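Local atomic coordinates of Lactamase_B domain-containing protein (PDB entry 6XFR), a protein that probably hydrolyses the amide bond of beta-lactam antibiotics, using zinc ions, as a class B1 metallo-beta-lactamase. Residues V10-I13 with V17-H20; I47-G50 with P55-E58. One frame throughout, in Å; residues are numbered along the deposited sequence.

Interaction 1: residues V10-I13 with V17-H20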
loop_
_atom_site.group_PDB
_atom_site.type_symbol
_atom_site.label_atom_id
_atom_site.label_comp_id
_atom_site.label_asym_id
_atom_site.label_seq_id
_atom_site.Cartn_x
_atom_site.Cartn_y
_atom_site.Cartn_z
ATOM N N VAL B 10 -8.926 7.376 -5.651
ATOM C CA VAL B 10 -7.569 7.916 -5.614
ATOM C C VAL B 10 -7.042 7.817 -4.186
ATOM O O VAL B 10 -7.728 8.223 -3.232
ATOM C CB VAL B 10 -7.507 9.366 -6.119
ATOM C CG1 VAL B 10 -6.071 9.850 -6.131
ATOM C CG2 VAL B 10 -8.102 9.441 -7.487
ATOM N N THR B 11 -5.845 7.234 -4.031
ATOM C CA THR B 11 -5.208 7.176 -2.719
ATOM C C THR B 11 -3.775 7.684 -2.789
ATOM O O THR B 11 -3.058 7.413 -3.754
ATOM C CB THR B 11 -5.249 5.749 -2.141
ATOM O OG1 THR B 11 -5.014 4.802 -3.190
ATOM C CG2 THR B 11 -6.604 5.470 -1.504
ATOM N N LYS B 12 -3.358 8.376 -1.728
ATOM C CA LYS B 12 -2.039 8.984 -1.649
ATOM C C LYS B 12 -1.060 7.998 -1.015
ATOM O O LYS B 12 -1.367 7.381 0.004
ATOM C CB LYS B 12 -2.115 10.270 -0.829
ATOM C CG LYS B 12 -1.440 11.443 -1.479
ATOM C CD LYS B 12 -1.433 12.685 -0.591
ATOM C CE LYS B 12 -0.270 13.585 -1.006
ATOM N NZ LYS B 12 -0.266 14.863 -0.214
ATOM N N ILE B 13 0.120 7.831 -1.608
ATOM C CA ILE B 13 1.111 6.957 -0.995
ATOM C C ILE B 13 2.397 7.674 -0.585
ATOM O O ILE B 13 3.133 7.145 0.259
ATOM C CB ILE B 13 1.436 5.748 -1.899
ATOM C CG1 ILE B 13 2.055 6.144 -3.252
ATOM C CG2 ILE B 13 0.205 4.860 -2.104
ATOM C CD1 ILE B 13 2.496 4.895 -4.007
ATOM N N VAL B 17 2.683 11.651 -4.660
ATOM C CA VAL B 17 2.314 10.509 -5.502
ATOM C C VAL B 17 0.969 9.963 -5.035
ATOM O O VAL B 17 0.750 9.759 -3.832
ATOM C CB VAL B 17 3.371 9.386 -5.476
ATOM C CG1 VAL B 17 2.978 8.221 -6.422
ATOM C CG2 VAL B 17 4.770 9.936 -5.749
ATOM N N TRP B 18 0.066 9.769 -5.983
ATOM C CA TRP B 18 -1.217 9.131 -5.775
ATOM C C TRP B 18 -1.333 7.893 -6.651
ATOM O O TRP B 18 -0.672 7.774 -7.677
ATOM C CB TRP B 18 -2.367 10.071 -6.113
ATOM C CG TRP B 18 -2.588 11.217 -5.154
ATOM C CD1 TRP B 18 -3.561 11.308 -4.187
ATOM C CD2 TRP B 18 -1.875 12.468 -5.115
ATOM N NE1 TRP B 18 -3.486 12.525 -3.545
ATOM C CE2 TRP B 18 -2.464 13.256 -4.094
ATOM C CE3 TRP B 18 -0.790 12.993 -5.828
ATOM C CZ2 TRP B 18 -1.989 14.536 -3.763
ATOM C CZ3 TRP B 18 -0.330 14.278 -5.494
ATOM C CH2 TRP B 18 -0.929 15.022 -4.467
ATOM N N ILE B 19 -2.213 6.980 -6.257
ATOM C CA ILE B 19 -2.619 5.875 -7.106
ATOM C C ILE B 19 -4.080 6.091 -7.433
ATOM O O ILE B 19 -4.897 6.241 -6.519
ATOM C CB ILE B 19 -2.410 4.509 -6.440
ATOM C CG1 ILE B 19 -0.908 4.197 -6.336
ATOM C CG2 ILE B 19 -3.104 3.425 -7.239
ATOM C CD1 ILE B 19 -0.581 3.170 -5.273
ATOM N N HIS B 20 -4.400 6.165 -8.728
ATOM C CA HIS B 20 -5.783 6.167 -9.163
ATOM C C HIS B 20 -6.180 4.738 -9.490
ATOM O O HIS B 20 -5.360 3.960 -10.004
ATOM C CB HIS B 20 -6.016 7.112 -10.361
ATOM C CG HIS B 20 -5.234 6.788 -11.608
ATOM N ND1 HIS B 20 -5.671 5.878 -12.552
ATOM C CD2 HIS B 20 -4.078 7.310 -12.098
ATOM C CE1 HIS B 20 -4.793 5.818 -13.540
ATOM N NE2 HIS B 20 -3.818 6.676 -13.294
#
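V10-I13 and V17-H20 run antiparallel, their N-to-C directions 148° apart, with T11 and I19 as a hydrogen-bonded pair flanked by the non-hydrogen-bonded pairs V10-H20 and K12-W18. T11 N donates a hydrogen bond to I19 O at 2.8 Å, and I19 N donates one to T11 O at 2.7 Å. The third rung, I13 N to V17 O, is 3.0 Å long. On the face carrying K12 and W18, the lysine chain runs alongside the indole. Its CG lies over the five-membered ring, 3.3 Å from the centroid and 21° off the normal, a CH-pi contact; extended beyond CG, the chain brings CE to 3.4 Å from W18 CZ2. V10 CG1 approaches the indole obliquely, near CD1. These strands form the beta hairpin that begins the chain's N-terminal mixed sheet, in which 8-14 is an outermost strand. Helix 53-67 packs on the face that carries V10, K12 and W18, W62 meeting the W18 ring edge-to-face. On the face carrying T11 and I19, I13 CG2 reaches I19 CD1 at 3.7 Å. With CG1 between its backbone N and carbonyl carbon (chi1 62°), I13 also sets that atom 3.9 Å from V17 CG1.

Interaction 2: residues I47-G50 with P55-E58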
loop_
_atom_site.group_PDB
_atom_site.type_symbol
_atom_site.label_atom_id
_atom_site.label_comp_id
_atom_site.label_asym_id
_atom_site.label_seq_id
_atom_site.Cartn_x
_atom_site.Cartn_y
_atom_site.Cartn_z
ATOM N N ILE B 47 0.415 8.704 -15.133
ATOM C CA ILE B 47 0.928 7.411 -15.563
ATOM C C ILE B 47 -0.278 6.490 -15.654
ATOM O O ILE B 47 -0.830 6.075 -14.623
ATOM C CB ILE B 47 2.016 6.864 -14.628
ATOM C CG1 ILE B 47 3.123 7.903 -14.443
ATOM C CG2 ILE B 47 2.592 5.562 -15.191
ATOM C CD1 ILE B 47 3.746 8.325 -15.699
ATOM N N ASP B 48 -0.665 6.170 -16.895
ATOM C CA ASP B 48 -1.896 5.459 -17.221
ATOM C C ASP B 48 -3.114 6.372 -17.198
ATOM O O ASP B 48 -3.203 7.300 -16.384
ATOM C CB ASP B 48 -2.148 4.291 -16.275
ATOM C CG ASP B 48 -1.339 3.082 -16.641
ATOM O OD1 ASP B 48 -1.422 2.079 -15.898
ATOM O OD2 ASP B 48 -0.607 3.148 -17.664
ATOM N N THR B 49 -4.042 6.114 -18.113
ATOM C CA THR B 49 -5.349 6.732 -18.103
ATOM C C THR B 49 -6.259 5.893 -17.219
ATOM O O THR B 49 -5.901 4.801 -16.786
ATOM C CB THR B 49 -5.895 6.812 -19.530
ATOM O OG1 THR B 49 -5.972 5.477 -20.067
ATOM C CG2 THR B 49 -4.993 7.667 -20.416
ATOM N N GLY B 50 -7.467 6.366 -16.990
ATOM C CA GLY B 50 -8.461 5.509 -16.393
ATOM C C GLY B 50 -8.738 4.312 -17.285
ATOM O O GLY B 50 -8.282 4.187 -18.416
ATOM N N PRO B 55 -13.983 6.637 -16.299
ATOM C CA PRO B 55 -12.989 6.786 -15.234
ATOM C C PRO B 55 -11.993 7.899 -15.506
ATOM O O PRO B 55 -11.505 8.539 -14.564
ATOM C CB PRO B 55 -12.288 5.419 -15.219
ATOM C CG PRO B 55 -13.228 4.505 -15.832
ATOM C CD PRO B 55 -13.962 5.278 -16.858
ATOM N N THR B 56 -11.666 8.149 -16.775
ATOM C CA THR B 56 -10.654 9.157 -17.057
ATOM C C THR B 56 -11.207 10.572 -16.886
ATOM O O THR B 56 -10.473 11.468 -16.436
ATOM C CB THR B 56 -10.061 8.918 -18.453
ATOM O OG1 THR B 56 -9.513 7.589 -18.505
ATOM C CG2 THR B 56 -8.953 9.908 -18.748
ATOM N N GLU B 57 -12.502 10.782 -17.175
ATOM C CA GLU B 57 -13.091 12.096 -16.929
ATOM C C GLU B 57 -13.137 12.415 -15.435
ATOM O O GLU B 57 -12.817 13.540 -15.025
ATOM C CB GLU B 57 -14.509 12.146 -17.492
ATOM C CG GLU B 57 -14.664 11.648 -18.915
ATOM C CD GLU B 57 -14.438 12.732 -19.936
ATOM O OE1 GLU B 57 -15.359 12.985 -20.754
ATOM O OE2 GLU B 57 -13.336 13.327 -19.914
ATOM N N GLU B 58 -13.517 11.424 -14.610
ATOM C CA GLU B 58 -13.442 11.539 -13.150
ATOM C C GLU B 58 -12.026 11.860 -12.693
ATOM O O GLU B 58 -11.815 12.749 -11.860
ATOM C CB GLU B 58 -13.960 10.259 -12.489
ATOM C CG GLU B 58 -15.476 10.107 -12.549
ATOM C CD GLU B 58 -15.998 8.767 -11.999
ATOM O OE1 GLU B 58 -17.233 8.616 -11.863
ATOM O OE2 GLU B 58 -15.185 7.867 -11.703
#
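The loop that leaves strand 43-47 and leads into helix 53-67 folds against the first turn of that helix, and G50 and T56 make the closest approach, their CA atoms 4.3 Å apart. The T56 hydroxyl faces the loop: OG1 lies 2.8 Å from G50 N, but the N-H...O angle of 116° makes this a weak hydrogen bond, its hydrogen pointing well off the oxygen. OG1 sits beside the backbone N of T56 and anti to its carbonyl carbon (chi1 -58°), and from there it also bonds G52 O, so the hydroxyl bridges the loop backbone at two points. P55 adds an apolar contact through CB, 4.0 Å from G50 CA. T49 adds a looser contact, its CB 3.8 Å from T56 OG1. In the alpha-beta/beta-alpha fold of the metallo-beta-lactamases, this turn joins a strand of the N-terminal sheet to a helix packed on it. The T49 hydroxyl works within the loop, donating to G50 O at 3.1 Å. The donor lies in the carbonyl plane, on a lone pair, and the C=O...donor angle is 136°. The same OG1 is hydrogen-bonded to G86 N, which ties the loop to the segment following D82, a zinc ligand. Helix 87-91 lies against both threonines, through V90 on T49 and through A89 and V90 on T56.

Overall arrangement
The two contacts follow one another along the chain without overlapping, and their centres are 13 Å apart, yet H20 joins them: H20 NE2 makes weak hydrogen bonds to D48 O, at 3.2 Å from H20 NE2, and to I47 O, at 3.3 Å from H20 NE2. Helix 53-67 is a second link, since it contains P55-E58 and also packs on the hairpin through W62 and L59. Neither contact supplies a ligand to the two zinc ions held by H78, H80 and H141 and by D82, C160 and H202, but both lie near that site. The side chains of H20 and T49 are about 9 Å and about 8 Å, respectively, from that of D82, and that of H20 is about 10 Å from the side chain of H202.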